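Local coordinates for protein alternansucrase (PDB 6HVG) that belongs to glycosyl hydrolase family 70 and combines a barrel of eight parallel strands with an antiparallel domain and choline-binding-type repeats, at residues Thr684-Asn689 / Met701-Asp706; Asp758-Ala763 / Glu787-Asp792; Thr820-Tyr825 / Lys852-Tyr857; Ala865-Gly870 / Asp875-Leu880. All blocks are in the same frame, centred on the assembly; numbering follows the deposited sequence.

In the fold
Contacts 2 and 3 lie among the strands and helices of the family 70 barrel, whereas contact 4 is at the end of the hairpin of strands 862-866 and 881-885, in an antiparallel sheet beside the barrel. Contact 1 joins helix 681-692 to a loop that also packs on that sheet. Contacts 2 and 3 are buried: the first packs two helices round a tyrosine ring, the second lays an arginine over a proline of a barrel strand. Contact 1, partly buried, combines aromatic packing with the stem of a glutamine. Contact 4, partly buried and the most polar, is held by backbone hydrogen bonds and an aspartate carboxylate. It touches contact 1 directly, through Asp879 OD2 and Met701 N.

Contact 1: Thr684-Asn689 / Met701-Asp706; sequences TSQFGN and MWYFLD
Gln686 and Phe687 carry one side of this contact, on helix 681-692, which follows barrel strand 678-679 of the eight-stranded parallel barrel. Opposite them, residues 701-706 form a loop of mostly helical backbone conformation that follows the helix in sequence. With CG anti to the backbone N (chi1 -159°) and a bend at chi2, Gln686 rises from the helix and divides its contacts between Tyr703 and Phe704. Its CG sits over one face of the Phe704 ring in a CH-pi contact, 3.7 Å from the ring centroid and 15° off the normal. Beyond the bend the amide turns to Tyr703, and CD lies 3.5 Å from Tyr703 CB. The amide is not bonded across the contact; NE2 instead hydrogen-bonds Ser690 OG one helical turn further on, which helps to fix its rotation. Next along the helix, Phe687 starts with its CB directed away from the loop, but its ring swings back to the edge of Phe704. The two rings meet obliquely, with centroids 5.6 Å apart and planes at 54°. Met813 of helix 807-814 touches both phenylalanines. The nearest atoms of the aromatic pair are Phe687 CD1 and Phe704 CZ, 3.6 Å apart.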
loop_
_atom_site.group_PDB
_atom_site.type_symbol
_atom_site.label_atom_id
_atom_site.label_comp_id
_atom_site.label_asym_id
_atom_site.label_seq_id
_atom_site.Cartn_x
_atom_site.Cartn_y
_atom_site.Cartn_z
ATOM N N THR A 684 20.461 -3.389 8.222
ATOM C CA THR A 684 19.158 -3.046 8.807
ATOM C C THR A 684 18.210 -4.250 8.807
ATOM O O THR A 684 17.478 -4.503 9.784
ATOM C CB THR A 684 18.483 -1.903 8.041
ATOM O OG1 THR A 684 19.382 -0.792 7.933
ATOM C CG2 THR A 684 17.193 -1.476 8.736
ATOM N N SER A 685 18.249 -5.003 7.714
ATOM C CA SER A 685 17.478 -6.237 7.567
ATOM C C SER A 685 17.865 -7.287 8.605
ATOM O O SER A 685 17.001 -7.888 9.235
ATOM C CB SER A 685 17.692 -6.791 6.169
ATOM O OG SER A 685 17.056 -8.013 6.001
ATOM N N GLN A 686 19.168 -7.482 8.799
ATOM C CA GLN A 686 19.651 -8.464 9.753
ATOM C C GLN A 686 19.299 -8.067 11.199
ATOM O O GLN A 686 19.120 -8.938 12.042
ATOM C CB GLN A 686 21.159 -8.641 9.605
ATOM C CG GLN A 686 21.708 -9.943 10.161
ATOM C CD GLN A 686 21.113 -11.127 9.465
ATOM O OE1 GLN A 686 21.306 -11.308 8.276
ATOM N NE2 GLN A 686 20.353 -11.926 10.194
ATOM N N PHE A 687 19.220 -6.771 11.499
ATOM C CA PHE A 687 18.749 -6.349 12.810
ATOM C C PHE A 687 17.313 -6.802 12.999
ATOM O O PHE A 687 16.932 -7.238 14.079
ATOM C CB PHE A 687 18.793 -4.824 12.981
ATOM C CG PHE A 687 20.176 -4.247 13.131
ATOM C CD1 PHE A 687 21.098 -4.820 13.973
ATOM C CD2 PHE A 687 20.532 -3.089 12.448
ATOM C CE1 PHE A 687 22.349 -4.259 14.119
ATOM C CE2 PHE A 687 21.783 -2.533 12.586
ATOM C CZ PHE A 687 22.689 -3.110 13.433
ATOM N N GLY A 688 16.519 -6.679 11.939
ATOM C CA GLY A 688 15.132 -7.135 11.947
ATOM C C GLY A 688 15.011 -8.599 12.342
ATOM O O GLY A 688 14.248 -8.928 13.230
ATOM N N ASN A 689 15.784 -9.467 11.691
ATOM C CA ASN A 689 15.673 -10.899 11.870
ATOM C C ASN A 689 16.329 -11.417 13.141
ATOM O O ASN A 689 15.822 -12.359 13.751
ATOM C CB ASN A 689 16.290 -11.622 10.668
ATOM C CG ASN A 689 15.575 -11.312 9.366
ATOM O OD1 ASN A 689 14.379 -11.016 9.356
ATOM N ND2 ASN A 689 16.302 -11.371 8.266
ATOM N N MET A 701 22.627 -14.707 15.695
ATOM C CA MET A 701 23.580 -13.630 15.540
ATOM C C MET A 701 24.656 -14.028 14.537
ATOM O O MET A 701 25.245 -13.166 13.901
ATOM C CB MET A 701 24.224 -13.295 16.876
ATOM C CG MET A 701 23.260 -12.900 17.987
ATOM S SD MET A 701 22.260 -11.439 17.682
ATOM C CE MET A 701 23.531 -10.185 17.642
ATOM N N TRP A 702 24.910 -15.328 14.399
ATOM C CA TRP A 702 25.773 -15.878 13.335
ATOM C C TRP A 702 25.558 -15.215 11.980
ATOM O O TRP A 702 26.514 -14.975 11.261
ATOM C CB TRP A 702 25.554 -17.397 13.174
ATOM C CG TRP A 702 26.517 -18.082 12.222
ATOM C CD1 TRP A 702 27.847 -18.366 12.456
ATOM C CD2 TRP A 702 26.233 -18.580 10.914
ATOM N NE1 TRP A 702 28.407 -18.995 11.361
ATOM C CE2 TRP A 702 27.436 -19.139 10.402
ATOM C CE3 TRP A 702 25.086 -18.604 10.112
ATOM C CZ2 TRP A 702 27.510 -19.717 9.138
ATOM C CZ3 TRP A 702 25.166 -19.166 8.848
ATOM C CH2 TRP A 702 26.375 -19.712 8.375
ATOM N N TYR A 703 24.309 -14.913 11.638
ATOM C CA TYR A 703 24.006 -14.350 10.318
ATOM C C TYR A 703 24.639 -12.982 10.049
ATOM O O TYR A 703 24.868 -12.638 8.888
ATOM C CB TYR A 703 22.492 -14.315 10.061
ATOM C CG TYR A 703 21.929 -15.697 9.789
ATOM C CD1 TYR A 703 22.136 -16.318 8.565
ATOM C CD2 TYR A 703 21.213 -16.395 10.765
ATOM C CE1 TYR A 703 21.641 -17.580 8.313
ATOM C CE2 TYR A 703 20.724 -17.661 10.526
ATOM C CZ TYR A 703 20.946 -18.243 9.299
ATOM O OH TYR A 703 20.461 -19.489 9.059
ATOM N N PHE A 704 24.931 -12.224 11.103
ATOM C CA PHE A 704 25.612 -10.939 10.947
ATOM C C PHE A 704 26.998 -11.079 10.315
ATOM O O PHE A 704 27.465 -10.153 9.639
ATOM C CB PHE A 704 25.760 -10.229 12.286
ATOM C CG PHE A 704 24.513 -9.541 12.763
ATOM C CD1 PHE A 704 24.145 -8.338 12.253
ATOM C CD2 PHE A 704 23.742 -10.096 13.762
ATOM C CE1 PHE A 704 23.016 -7.688 12.721
ATOM C CE2 PHE A 704 22.614 -9.454 14.241
ATOM C CZ PHE A 704 22.244 -8.250 13.713
ATOM N N LEU A 705 27.646 -12.216 10.536
ATOM C CA LEU A 705 29.008 -12.428 10.064
ATOM C C LEU A 705 29.108 -12.562 8.543
ATOM O O LEU A 705 30.080 -12.072 7.961
ATOM C CB LEU A 705 29.620 -13.670 10.733
ATOM C CG LEU A 705 29.696 -13.687 12.266
ATOM C CD1 LEU A 705 30.365 -14.950 12.778
ATOM C CD2 LEU A 705 30.447 -12.480 12.798
ATOM N N ASP A 706 28.132 -13.237 7.917
ATOM C CA ASP A 706 28.137 -13.534 6.485
ATOM C C ASP A 706 29.436 -14.275 6.162
ATOM O O ASP A 706 30.280 -13.778 5.420
ATOM C CB ASP A 706 27.962 -12.238 5.678
ATOM C CG ASP A 706 27.930 -12.463 4.165
ATOM O OD1 ASP A 706 27.422 -13.508 3.717
ATOM O OD2 ASP A 706 28.400 -11.578 3.407
#

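Contact 2: Asp758-Ala763 / Glu787-Asp792; sequences DPIRKA and EFYYKD
This is a buried helix-to-helix contact in which Tyr789 of helix 779-793 reaches across to Pro759, Ile760 and Ala763 of helix 757-766, in the helical region that follows barrel strand 745-747. The axes of the two short segments come within 9.4 Å of each other, and their N-to-C directions are 111° apart, so the helices cross steeply. Tyr789 takes part in every residue contact between them. Tyr789 CG lies anti to the backbone N (chi1 179°), which sends the ring straight out from its own helix. Ile760 CG1 lies over one face of that ring, almost at its centre, a CH-pi contact of 3.6 Å to the centroid and 10° off the normal. Ile760 CD1 continues along the same side chain to the phenol end, 3.8 Å from Tyr789 CZ. Pro759 approaches differently: its CB lies near the ring plane, at the edge, 3.9 Å from Tyr789 CE1. At the root of the side chain, Ala763 CB faces Tyr789 CB at 4.5 Å, and the small methyl lets the backbones draw together there. The interface has no hydrogen bond of its own; the Tyr789 hydroxyl is bonded to Glu832 OE1 beyond it. Leu782 and Met786, earlier on helix 779-793, touch Ile760. Packing of this kind belongs to the long helical crossover between adjacent parallel strands 745-747 and 821-825 of a beta/alpha barrel.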
loop_
_atom_site.group_PDB
_atom_site.type_symbol
_atom_site.label_atom_id
_atom_site.label_comp_id
_atom_site.label_asym_id
_atom_site.label_seq_id
_atom_site.Cartn_x
_atom_site.Cartn_y
_atom_site.Cartn_z
ATOM N N ASP A 758 3.939 1.663 10.361
ATOM C CA ASP A 758 3.090 0.480 10.509
ATOM C C ASP A 758 2.734 0.189 11.974
ATOM O O ASP A 758 1.548 0.128 12.330
ATOM C CB ASP A 758 3.709 -0.735 9.812
ATOM C CG ASP A 758 3.459 -0.732 8.298
ATOM O OD1 ASP A 758 2.869 0.251 7.764
ATOM O OD2 ASP A 758 3.855 -1.716 7.645
ATOM N N PRO A 759 3.737 0.021 12.844
ATOM C CA PRO A 759 3.402 -0.126 14.259
ATOM C C PRO A 759 2.445 0.938 14.837
ATOM O O PRO A 759 1.479 0.592 15.520
ATOM C CB PRO A 759 4.767 -0.047 14.926
ATOM C CG PRO A 759 5.701 -0.645 13.928
ATOM C CD PRO A 759 5.146 -0.310 12.577
ATOM N N ILE A 760 2.707 2.216 14.577
ATOM C CA ILE A 760 1.835 3.273 15.098
ATOM C C ILE A 760 0.382 3.076 14.643
ATOM O O ILE A 760 -0.546 3.305 15.410
ATOM C CB ILE A 760 2.388 4.679 14.764
ATOM C CG1 ILE A 760 3.470 5.051 15.769
ATOM C CG2 ILE A 760 1.307 5.751 14.813
ATOM C CD1 ILE A 760 4.736 5.611 15.159
ATOM N N ARG A 761 0.186 2.651 13.400
ATOM C CA ARG A 761 -1.167 2.419 12.873
ATOM C C ARG A 761 -1.744 1.089 13.379
ATOM O O ARG A 761 -2.908 1.042 13.765
ATOM C CB ARG A 761 -1.191 2.492 11.338
ATOM C CG ARG A 761 -0.996 3.917 10.834
ATOM C CD ARG A 761 -1.001 4.033 9.327
ATOM N NE ARG A 761 0.149 3.349 8.733
ATOM C CZ ARG A 761 0.468 3.363 7.436
ATOM N NH1 ARG A 761 -0.277 4.031 6.578
ATOM N NH2 ARG A 761 1.537 2.705 6.999
ATOM N N LYS A 762 -0.949 0.019 13.405
ATOM C CA LYS A 762 -1.409 -1.278 13.956
ATOM C C LYS A 762 -1.934 -1.087 15.363
ATOM O O LYS A 762 -2.922 -1.694 15.745
ATOM C CB LYS A 762 -0.285 -2.321 14.009
ATOM C CG LYS A 762 0.411 -2.595 12.685
ATOM C CD LYS A 762 0.654 -4.075 12.401
ATOM C CE LYS A 762 1.655 -4.286 11.246
ATOM N NZ LYS A 762 3.059 -3.820 11.524
ATOM N N ALA A 763 -1.278 -0.220 16.126
ATOM C CA ALA A 763 -1.711 0.104 17.486
ATOM C C ALA A 763 -3.082 0.773 17.487
ATOM O O ALA A 763 -3.938 0.427 18.288
ATOM C CB ALA A 763 -0.692 0.991 18.163
ATOM N N GLU A 787 -0.725 7.030 22.916
ATOM C CA GLU A 787 -0.657 6.661 24.335
ATOM C C GLU A 787 -0.550 5.134 24.534
ATOM O O GLU A 787 0.166 4.684 25.434
ATOM C CB GLU A 787 -1.823 7.265 25.137
ATOM C CG GLU A 787 -1.695 8.771 25.374
ATOM C CD GLU A 787 -0.419 9.179 26.147
ATOM O OE1 GLU A 787 -0.236 8.762 27.317
ATOM O OE2 GLU A 787 0.417 9.928 25.580
ATOM N N PHE A 788 -1.227 4.349 23.692
ATOM C CA PHE A 788 -1.116 2.878 23.749
ATOM C C PHE A 788 0.246 2.408 23.244
ATOM O O PHE A 788 0.851 1.478 23.798
ATOM C CB PHE A 788 -2.250 2.189 22.947
ATOM C CG PHE A 788 -3.641 2.487 23.469
ATOM C CD1 PHE A 788 -4.012 2.112 24.762
ATOM C CD2 PHE A 788 -4.574 3.160 22.678
ATOM C CE1 PHE A 788 -5.272 2.414 25.252
ATOM C CE2 PHE A 788 -5.833 3.453 23.165
ATOM C CZ PHE A 788 -6.180 3.086 24.456
ATOM N N TYR A 789 0.699 3.065 22.176
ATOM C CA TYR A 789 1.997 2.801 21.560
ATOM C C TYR A 789 3.135 3.036 22.555
ATOM O O TYR A 789 4.047 2.210 22.661
ATOM C CB TYR A 789 2.153 3.697 20.331
ATOM C CG TYR A 789 3.448 3.582 19.564
ATOM C CD1 TYR A 789 3.670 2.539 18.689
ATOM C CD2 TYR A 789 4.430 4.547 19.687
ATOM C CE1 TYR A 789 4.847 2.448 17.963
ATOM C CE2 TYR A 789 5.617 4.463 18.979
ATOM C CZ TYR A 789 5.817 3.414 18.107
ATOM O OH TYR A 789 6.973 3.333 17.366
ATOM N N TYR A 790 3.066 4.149 23.288
ATOM C CA TYR A 790 4.041 4.424 24.352
ATOM C C TYR A 790 3.977 3.351 25.458
ATOM O O TYR A 790 4.994 2.867 25.907
ATOM C CB TYR A 790 3.833 5.806 24.990
ATOM C CG TYR A 790 3.882 7.019 24.071
ATOM C CD1 TYR A 790 4.655 7.042 22.908
ATOM C CD2 TYR A 790 3.162 8.165 24.394
ATOM C CE1 TYR A 790 4.689 8.162 22.087
ATOM C CE2 TYR A 790 3.184 9.294 23.582
ATOM C CZ TYR A 790 3.946 9.291 22.434
ATOM O OH TYR A 790 3.948 10.431 21.677
ATOM N N LYS A 791 2.772 2.997 25.898
ATOM C CA LYS A 791 2.576 1.988 26.958
ATOM C C LYS A 791 3.199 0.649 26.574
ATOM O O LYS A 791 3.809 -0.025 27.393
ATOM C CB LYS A 791 1.073 1.815 27.244
ATOM C CG LYS A 791 0.680 0.686 28.191
ATOM C CD LYS A 791 0.763 1.097 29.648
ATOM C CE LYS A 791 0.510 -0.123 30.545
ATOM N NZ LYS A 791 1.610 -1.144 30.565
ATOM N N ASP A 792 3.028 0.277 25.316
ATOM C CA ASP A 792 3.598 -0.952 24.760
ATOM C C ASP A 792 5.113 -0.891 24.661
ATOM O O ASP A 792 5.803 -1.848 24.976
ATOM C CB ASP A 792 3.000 -1.191 23.375
ATOM C CG ASP A 792 3.682 -2.313 22.625
ATOM O OD1 ASP A 792 4.417 -2.033 21.635
ATOM O OD2 ASP A 792 3.453 -3.476 23.024
#

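Contact 3: Thr820-Tyr825 / Lys852-Tyr857; sequences TVPRVY and KARIKY
Thr820 OG1 is gripped by two hydrogen-bonding partners on the neighbouring strand 745-747, Ser747 OG and Asn745 OD1, and this tethers the residue whose carbonyl looks toward Arg854. Thr820 O remains 4.0 Å from Arg854 NH2, and the main meeting is two residues further on, between Pro822 and the guanidinium. Arg854 sets out from helix 844-857 with CG anti to the backbone N (chi1 -170°), and its chain runs extended from CG to NE. This straight reach is needed, since the closest CA atoms of the two segments, those of Pro822 and Arg854, are 10.9 Å apart. At the end chi4 is -89°, which turns the flat group so that one of its faces is presented to the proline. Pro822 comes from the opposite direction. Its CG stands 3.5 Å above the guanidinium plane, offset toward the rim, and lies 3.7 Å from Arg854 CZ, while CD lies nearer the NH2 end of the group. Strand 821-825 is one of the eight parallel strands of the barrel, set between strands 745-747 and 1045-1047, and the helix approaches it from outside. Pro822 also rests on Leu814 of helix 807-814. Two of the guanidinium nitrogens are held by backbone oxygens: NH2 hydrogen-bonds Asp1041 O, and NE makes a weak bond to Leu815 O.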
loop_
_atom_site.group_PDB
_atom_site.type_symbol
_atom_site.label_atom_id
_atom_site.label_comp_id
_atom_site.label_asym_id
_atom_site.label_seq_id
_atom_site.Cartn_x
_atom_site.Cartn_y
_atom_site.Cartn_z
ATOM N N THR A 820 30.940 2.597 7.945
ATOM C CA THR A 820 29.571 3.081 7.775
ATOM C C THR A 820 29.443 4.475 8.393
ATOM O O THR A 820 30.175 4.793 9.339
ATOM C CB THR A 820 28.530 2.136 8.443
ATOM O OG1 THR A 820 27.215 2.431 7.954
ATOM C CG2 THR A 820 28.513 2.281 9.951
ATOM N N VAL A 821 28.522 5.285 7.876
ATOM C CA VAL A 821 28.053 6.451 8.592
ATOM C C VAL A 821 26.741 6.085 9.271
ATOM O O VAL A 821 25.714 5.962 8.612
ATOM C CB VAL A 821 27.788 7.633 7.662
ATOM C CG1 VAL A 821 27.196 8.794 8.463
ATOM C CG2 VAL A 821 29.044 8.058 6.904
ATOM N N PRO A 822 26.752 5.867 10.587
ATOM C CA PRO A 822 25.478 5.494 11.218
ATOM C C PRO A 822 24.472 6.637 11.243
ATOM O O PRO A 822 24.865 7.793 11.268
ATOM C CB PRO A 822 25.885 5.102 12.632
ATOM C CG PRO A 822 27.157 5.831 12.864
ATOM C CD PRO A 822 27.864 5.856 11.542
ATOM N N ARG A 823 23.187 6.302 11.185
ATOM C CA ARG A 823 22.129 7.277 11.365
ATOM C C ARG A 823 21.246 6.926 12.554
ATOM O O ARG A 823 20.847 5.771 12.730
ATOM C CB ARG A 823 21.270 7.404 10.124
ATOM C CG ARG A 823 20.333 8.599 10.218
ATOM C CD ARG A 823 19.581 8.840 8.922
ATOM N NE ARG A 823 18.658 7.757 8.653
ATOM C CZ ARG A 823 17.841 7.710 7.617
ATOM N NH1 ARG A 823 17.819 8.710 6.747
ATOM N NH2 ARG A 823 17.051 6.649 7.463
ATOM N N VAL A 824 20.961 7.946 13.358
ATOM C CA VAL A 824 20.171 7.795 14.558
ATOM C C VAL A 824 18.789 8.435 14.392
ATOM O O VAL A 824 18.657 9.585 13.927
ATOM C CB VAL A 824 20.871 8.450 15.759
ATOM C CG1 VAL A 824 20.030 8.280 17.013
ATOM C CG2 VAL A 824 22.253 7.853 15.964
ATOM N N TYR A 825 17.763 7.686 14.781
ATOM C CA TYR A 825 16.375 8.101 14.566
ATOM C C TYR A 825 15.855 8.832 15.793
ATOM O O TYR A 825 15.839 8.290 16.892
ATOM C CB TYR A 825 15.502 6.855 14.239
ATOM C CG TYR A 825 14.013 7.122 14.085
ATOM C CD1 TYR A 825 13.549 8.197 13.346
ATOM C CD2 TYR A 825 13.061 6.301 14.694
ATOM C CE1 TYR A 825 12.186 8.440 13.216
ATOM C CE2 TYR A 825 11.701 6.532 14.555
ATOM C CZ TYR A 825 11.272 7.603 13.822
ATOM O OH TYR A 825 9.930 7.851 13.703
ATOM N N LYS A 852 28.449 9.052 22.897
ATOM C CA LYS A 852 29.607 9.742 23.503
ATOM C C LYS A 852 30.844 8.854 23.564
ATOM O O LYS A 852 31.980 9.322 23.362
ATOM C CB LYS A 852 29.250 10.262 24.892
ATOM C CG LYS A 852 28.283 11.428 24.841
ATOM C CD LYS A 852 27.937 12.002 26.207
ATOM C CE LYS A 852 26.790 11.239 26.843
ATOM N NZ LYS A 852 26.322 11.792 28.146
ATOM N N ALA A 853 30.614 7.572 23.823
ATOM C CA ALA A 853 31.678 6.571 23.814
ATOM C C ALA A 853 32.259 6.412 22.414
ATOM O O ALA A 853 33.457 6.123 22.252
ATOM C CB ALA A 853 31.138 5.235 24.305
ATOM N N ARG A 854 31.417 6.596 21.396
ATOM C CA ARG A 854 31.861 6.465 20.017
ATOM C C ARG A 854 32.898 7.533 19.690
ATOM O O ARG A 854 33.872 7.259 18.993
ATOM C CB ARG A 854 30.680 6.536 19.053
ATOM C CG ARG A 854 31.003 6.171 17.605
ATOM C CD ARG A 854 29.768 6.256 16.692
ATOM N NE ARG A 854 30.051 5.722 15.356
ATOM C CZ ARG A 854 30.525 6.432 14.326
ATOM N NH1 ARG A 854 30.758 7.744 14.421
ATOM N NH2 ARG A 854 30.765 5.835 13.173
ATOM N N ILE A 855 32.696 8.745 20.197
ATOM C CA ILE A 855 33.650 9.824 19.996
ATOM C C ILE A 855 35.010 9.494 20.656
ATOM O O ILE A 855 36.054 9.748 20.072
ATOM C CB ILE A 855 33.101 11.132 20.610
ATOM C CG1 ILE A 855 31.820 11.566 19.891
ATOM C CG2 ILE A 855 34.176 12.221 20.605
ATOM C CD1 ILE A 855 31.070 12.710 20.546
ATOM N N LYS A 856 34.973 8.971 21.886
ATOM C CA LYS A 856 36.169 8.679 22.686
ATOM C C LYS A 856 36.954 7.453 22.227
ATOM O O LYS A 856 38.190 7.466 22.222
ATOM C CB LYS A 856 35.778 8.433 24.147
ATOM C CG LYS A 856 35.625 9.670 25.010
ATOM C CD LYS A 856 35.204 9.293 26.425
ATOM C CE LYS A 856 35.833 10.191 27.476
ATOM N NZ LYS A 856 35.428 11.613 27.333
ATOM N N TYR A 857 36.246 6.372 21.901
ATOM C CA TYR A 857 36.911 5.083 21.752
ATOM C C TYR A 857 36.862 4.431 20.369
ATOM O O TYR A 857 37.713 3.603 20.054
ATOM C CB TYR A 857 36.346 4.087 22.757
ATOM C CG TYR A 857 36.264 4.583 24.183
ATOM C CD1 TYR A 857 37.359 4.490 25.036
ATOM C CD2 TYR A 857 35.099 5.114 24.681
ATOM C CE1 TYR A 857 37.272 4.904 26.351
ATOM C CE2 TYR A 857 35.012 5.549 25.982
ATOM C CZ TYR A 857 36.103 5.430 26.827
ATOM O OH TYR A 857 36.032 5.884 28.115
#

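Contact 4: Ala865-Gly870 / Asp875-Leu880; sequences ATDSSG and DGETDL
Asp867 sits at the centre of an inverse gamma turn and meets residues 878-880 with its backbone N and O and its carboxylate at once. Its N donates to Leu880 O at 3.1 Å with an N-H...O angle of 160°, and its O accepts from Asp879 N at 3.0 Å, the donor lying above the carbonyl plane. The side chain extends with CG anti to the backbone N (chi1 -175°), placing OD2 2.8 Å from Thr878 N. That N-H comes from above the carboxylate plane, and Thr878 OG1 adds a weak bond to the same oxygen. Asp867 OD1 is 5.0 Å from Glu877 OE2; a long, weak ion pair with Lys926 may offset some of this like charge, while Glu877 OE1 accepts from Lys874 N. Asp879 OD1 lies against Ser868 CB. Its OD2 is bonded to Met701 N, which ties this region to the neighbouring loop. Thr866 CA makes a CA-H...O contact with Leu880 O at 3.4 Å. The arrangement closes the looped end of a beta hairpin, joining antiparallel strands 862-866 and 881-885 of the sheet beside the barrel.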
loop_
_atom_site.group_PDB
_atom_site.type_symbol
_atom_site.label_atom_id
_atom_site.label_comp_id
_atom_site.label_asym_id
_atom_site.label_seq_id
_atom_site.Cartn_x
_atom_site.Cartn_y
_atom_site.Cartn_z
ATOM N N ALA A 865 32.703 -11.985 15.657
ATOM C CA ALA A 865 32.649 -13.436 15.793
ATOM C C ALA A 865 31.411 -13.791 16.603
ATOM O O ALA A 865 30.755 -12.918 17.163
ATOM C CB ALA A 865 33.893 -13.957 16.487
ATOM N N THR A 866 31.076 -15.070 16.625
ATOM C CA THR A 866 29.943 -15.562 17.403
ATOM C C THR A 866 30.276 -16.914 17.959
ATOM O O THR A 866 31.010 -17.689 17.329
ATOM C CB THR A 866 28.633 -15.720 16.579
ATOM O OG1 THR A 866 28.853 -16.561 15.442
ATOM C CG2 THR A 866 28.065 -14.363 16.115
ATOM N N ASP A 867 29.736 -17.196 19.137
ATOM C CA ASP A 867 29.858 -18.513 19.709
ATOM C C ASP A 867 28.847 -19.402 19.001
ATOM O O ASP A 867 27.901 -19.881 19.607
ATOM C CB ASP A 867 29.603 -18.464 21.209
ATOM C CG ASP A 867 29.838 -19.802 21.882
ATOM O OD1 ASP A 867 30.667 -20.607 21.384
ATOM O OD2 ASP A 867 29.143 -20.054 22.885
ATOM N N SER A 868 29.051 -19.590 17.697
ATOM C CA SER A 868 28.094 -20.266 16.843
ATOM C C SER A 868 28.707 -20.548 15.477
ATOM O O SER A 868 29.605 -19.842 15.026
ATOM C CB SER A 868 26.854 -19.394 16.678
ATOM O OG SER A 868 25.971 -19.973 15.748
ATOM N N SER A 869 28.219 -21.594 14.822
ATOM C CA SER A 869 28.745 -22.031 13.531
ATOM C C SER A 869 27.678 -22.085 12.437
ATOM O O SER A 869 27.992 -22.418 11.293
ATOM C CB SER A 869 29.364 -23.420 13.699
ATOM O OG SER A 869 30.003 -23.859 12.511
ATOM N N GLY A 870 26.430 -21.736 12.764
ATOM C CA GLY A 870 25.338 -21.798 11.778
ATOM C C GLY A 870 23.961 -21.608 12.384
ATOM O O GLY A 870 23.822 -21.012 13.446
ATOM N N ASP A 875 26.117 -28.195 22.049
ATOM C CA ASP A 875 25.872 -28.153 23.509
ATOM C C ASP A 875 26.312 -26.892 24.291
ATOM O O ASP A 875 25.487 -26.238 24.941
ATOM C CB ASP A 875 26.464 -29.413 24.160
ATOM C CG ASP A 875 26.293 -29.426 25.660
ATOM O OD1 ASP A 875 25.201 -29.063 26.141
ATOM O OD2 ASP A 875 27.249 -29.816 26.355
ATOM N N GLY A 876 27.600 -26.567 24.243
ATOM C CA GLY A 876 28.140 -25.393 24.948
ATOM C C GLY A 876 27.779 -24.036 24.347
ATOM O O GLY A 876 27.844 -23.005 25.030
ATOM N N GLU A 877 27.362 -24.051 23.078
ATOM C CA GLU A 877 27.242 -22.842 22.282
ATOM C C GLU A 877 26.087 -21.930 22.697
ATOM O O GLU A 877 24.953 -22.351 22.878
ATOM C CB GLU A 877 27.168 -23.148 20.770
ATOM C CG GLU A 877 28.444 -23.761 20.183
ATOM C CD GLU A 877 28.347 -24.055 18.689
ATOM O OE1 GLU A 877 27.246 -24.404 18.213
ATOM O OE2 GLU A 877 29.372 -23.992 17.983
ATOM N N THR A 878 26.408 -20.646 22.804
ATOM C CA THR A 878 25.512 -19.620 23.321
ATOM C C THR A 878 24.914 -18.721 22.238
ATOM O O THR A 878 23.874 -18.099 22.454
ATOM C CB THR A 878 26.319 -18.749 24.286
ATOM O OG1 THR A 878 26.818 -19.560 25.351
ATOM C CG2 THR A 878 25.483 -17.683 24.869
ATOM N N ASP A 879 25.575 -18.677 21.082
ATOM C CA ASP A 879 25.247 -17.744 19.994
ATOM C C ASP A 879 25.330 -16.267 20.418
ATOM O O ASP A 879 24.468 -15.453 20.076
ATOM C CB ASP A 879 23.879 -18.085 19.396
ATOM C CG ASP A 879 23.590 -17.334 18.107
ATOM O OD1 ASP A 879 24.439 -17.399 17.207
ATOM O OD2 ASP A 879 22.514 -16.722 17.995
ATOM N N LEU A 880 26.377 -15.947 21.180
ATOM C CA LEU A 880 26.636 -14.602 21.649
ATOM C C LEU A 880 27.634 -13.957 20.680
ATOM O O LEU A 880 28.666 -14.544 20.366
ATOM C CB LEU A 880 27.181 -14.624 23.098
ATOM C CG LEU A 880 26.469 -13.759 24.169
ATOM C CD1 LEU A 880 24.966 -13.714 24.065
ATOM C CD2 LEU A 880 26.827 -14.217 25.574
#